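Local coordinates for protein 3-guanidinopropionase (Pseudomonas aeruginosa, PDB 3NIQ) that catalyses the manganese-dependent hydrolysis of 3-guanidinopropanoate to beta-alanine and urea, working as a homohexamer of the arginase family, at residues I209-E212 / E213-E216. Residues are numbered along the deposited sequence; the frame is centred on the assembly and turned at random.
Sequences IHME and EFVE
His210 and Glu213 are joined by a single water at the point where strand 207-210, at one edge of the chain's parallel sheet, turns into helix 211-230, a compact example of a helix N-terminus fastened by backbone, water and side chain together. His210, the N-cap residue, accepts the first helical hydrogen bond: its O lies 2.9 Å from Phe214 N, a nearly straight bond, N-H...O 167°. Met211 O then takes Val215 N and Glu212 O takes Glu216 N, at 2.9 and 3.0 Å, which sets the regular i to i+4 pattern.

The water accepts from His210 N and sits in the plane of the imidazole at its ND1 edge, 3.0 Å from ND1. It donates to Glu213 OE1 over 2.7 Å. Glu213 gets there by a fully extended chain, CG anti to the backbone N (chi1 -176°), which brings OE1 back beside Ile209 CA, while OE2 makes a salt bridge to Arg207. Glu212 turns its carboxylate instead to His73 and Arg270 of the second subunit.

On the buried side, Ile209 CG2 packs the end of the strand against the helix's first turn, 4.1 Å from Phe214 CB. Met211 lies alongside Phe214; its chain bends at chi2 (70°), bringing CE to the ring edge in plane, 3.9 Å from CD2. Leu268 of helix 262-270 also packs on this ring.

One turn thus faces three ways: Phe214 packs the helix on helix 262-270, Glu212 binds the hexamer partner, and the water links the N-cap amide to a carboxylate whose charge Arg207 probably helps to balance.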
ATOM      1  N   ILE A 209       6.978 -14.252  31.680  1.00 20.78           N
ATOM      2  CA  ILE A 209       6.910 -15.407  30.794  1.00 22.04           C
ATOM      3  C   ILE A 209       7.339 -14.964  29.409  1.00 22.91           C
ATOM      4  O   ILE A 209       6.524 -14.501  28.597  1.00 22.19           O
ATOM      5  CB  ILE A 209       5.520 -16.060  30.808  1.00 22.02           C
ATOM      6  CG1 ILE A 209       5.187 -16.493  32.248  1.00 23.42           C
ATOM      7  CG2 ILE A 209       5.464 -17.241  29.838  1.00 23.11           C
ATOM      8  CD1 ILE A 209       3.754 -16.991  32.451  1.00 23.06           C
ATOM      9  N   HIS A 210       8.643 -15.079  29.162  1.00 22.96           N
ATOM     10  CA  HIS A 210       9.212 -14.826  27.836  1.00 23.50           C
ATOM     11  C   HIS A 210       8.548 -15.672  26.764  1.00 22.88           C
ATOM     12  O   HIS A 210       8.024 -16.750  27.053  1.00 24.35           O
ATOM     13  CB  HIS A 210      10.722 -15.103  27.841  1.00 23.25           C
ATOM     14  CG  HIS A 210      11.512 -14.061  28.572  1.00 23.90           C
ATOM     15  ND1 HIS A 210      11.712 -14.101  29.930  1.00 26.11           N
ATOM     16  CD2 HIS A 210      12.152 -12.952  28.132  1.00 26.92           C
ATOM     17  CE1 HIS A 210      12.443 -13.065  30.302  1.00 24.99           C
ATOM     18  NE2 HIS A 210      12.718 -12.347  29.231  1.00 25.93           N
ATOM     19  N   MET A 211       8.601 -15.194  25.520  1.00 22.39           N
ATOM     20  CA  MET A 211       8.050 -15.940  24.383  1.00 22.17           C
ATOM     21  C   MET A 211       8.488 -17.403  24.389  1.00 21.66           C
ATOM     22  O   MET A 211       7.680 -18.302  24.144  1.00 21.32           O
ATOM     23  CB  MET A 211       8.474 -15.287  23.062  1.00 20.69           C
ATOM     24  CG  MET A 211       7.721 -15.814  21.898  1.00 20.91           C
ATOM     25  SD  MET A 211       5.993 -15.298  21.909  1.00 22.72           S
ATOM     26  CE  MET A 211       5.370 -16.476  20.727  1.00 20.19           C
ATOM     27  N   GLU A 212       9.766 -17.633  24.675  1.00 22.59           N
ATOM     28  CA  GLU A 212      10.321 -18.994  24.672  1.00 23.47           C
ATOM     29  C   GLU A 212       9.605 -19.869  25.682  1.00 23.59           C
ATOM     30  O   GLU A 212       9.238 -21.002  25.375  1.00 23.82           O
ATOM     31  CB  GLU A 212      11.829 -18.979  24.961  1.00 23.75           C
ATOM     32  CG  GLU A 212      12.697 -18.361  23.860  1.00 25.72           C
ATOM     33  CD  GLU A 212      12.536 -16.833  23.712  1.00 28.53           C
ATOM     34  OE1 GLU A 212      12.282 -16.126  24.720  1.00 28.70           O
ATOM     35  OE2 GLU A 212      12.672 -16.341  22.571  1.00 30.15           O
ATOM     36  N   GLU A 213       9.366 -19.327  26.873  1.00 23.60           N
ATOM     37  CA  GLU A 213       8.707 -20.101  27.946  1.00 24.83           C
ATOM     38  C   GLU A 213       7.213 -20.294  27.668  1.00 24.86           C
ATOM     39  O   GLU A 213       6.640 -21.348  27.977  1.00 26.06           O
ATOM     40  CB  GLU A 213       8.928 -19.455  29.326  1.00 24.66           C
ATOM     41  CG  GLU A 213       8.322 -20.294  30.477  1.00 25.26           C
ATOM     42  CD  GLU A 213       8.501 -19.680  31.857  1.00 26.22           C
ATOM     43  OE1 GLU A 213       8.829 -18.467  31.975  1.00 24.92           O
ATOM     44  OE2 GLU A 213       8.317 -20.424  32.834  1.00 26.31           O
ATOM     45  N   PHE A 214       6.593 -19.294  27.041  1.00 23.67           N
ATOM     46  CA  PHE A 214       5.228 -19.429  26.570  1.00 22.77           C
ATOM     47  C   PHE A 214       5.091 -20.584  25.590  1.00 23.49           C
ATOM     48  O   PHE A 214       4.128 -21.355  25.653  1.00 22.78           O
ATOM     49  CB  PHE A 214       4.742 -18.144  25.896  1.00 23.02           C
ATOM     50  CG  PHE A 214       3.465 -18.323  25.111  1.00 23.84           C
ATOM     51  CD1 PHE A 214       2.320 -18.808  25.733  1.00 23.50           C
ATOM     52  CD2 PHE A 214       3.414 -18.032  23.741  1.00 24.85           C
ATOM     53  CE1 PHE A 214       1.133 -18.984  25.030  1.00 22.69           C
ATOM     54  CE2 PHE A 214       2.214 -18.198  23.020  1.00 24.40           C
ATOM     55  CZ  PHE A 214       1.075 -18.676  23.666  1.00 22.19           C
ATOM     56  N   VAL A 215       6.054 -20.702  24.689  1.00 24.15           N
ATOM     57  CA  VAL A 215       6.086 -21.826  23.743  1.00 26.70           C
ATOM     58  C   VAL A 215       6.304 -23.186  24.451  1.00 26.60           C
ATOM     59  O   VAL A 215       5.601 -24.159  24.175  1.00 28.40           O
ATOM     60  CB  VAL A 215       7.136 -21.580  22.616  1.00 26.72           C
ATOM     61  CG1 VAL A 215       7.443 -22.877  21.837  1.00 28.55           C
ATOM     62  CG2 VAL A 215       6.632 -20.477  21.659  1.00 28.21           C
ATOM     63  N   GLU A 216       7.253 -23.241  25.372  1.00 27.38           N
ATOM     64  CA  GLU A 216       7.501 -24.477  26.159  1.00 29.17           C
ATOM     65  C   GLU A 216       6.290 -24.925  26.990  1.00 28.80           C
ATOM     66  O   GLU A 216       5.995 -26.120  27.061  1.00 29.75           O
ATOM     67  CB  GLU A 216       8.709 -24.306  27.082  1.00 29.75           C
ATOM     68  CG  GLU A 216      10.054 -24.277  26.367  1.00 34.56           C
ATOM     69  CD  GLU A 216      11.162 -23.650  27.206  1.00 40.02           C
ATOM     70  OE1 GLU A 216      10.862 -22.979  28.222  1.00 44.48           O
ATOM     71  OE2 GLU A 216      12.343 -23.826  26.854  1.00 43.34           O
TER
HETATM   72  O   HOH W   1      10.538 -16.771  30.659  1.00 26.39           O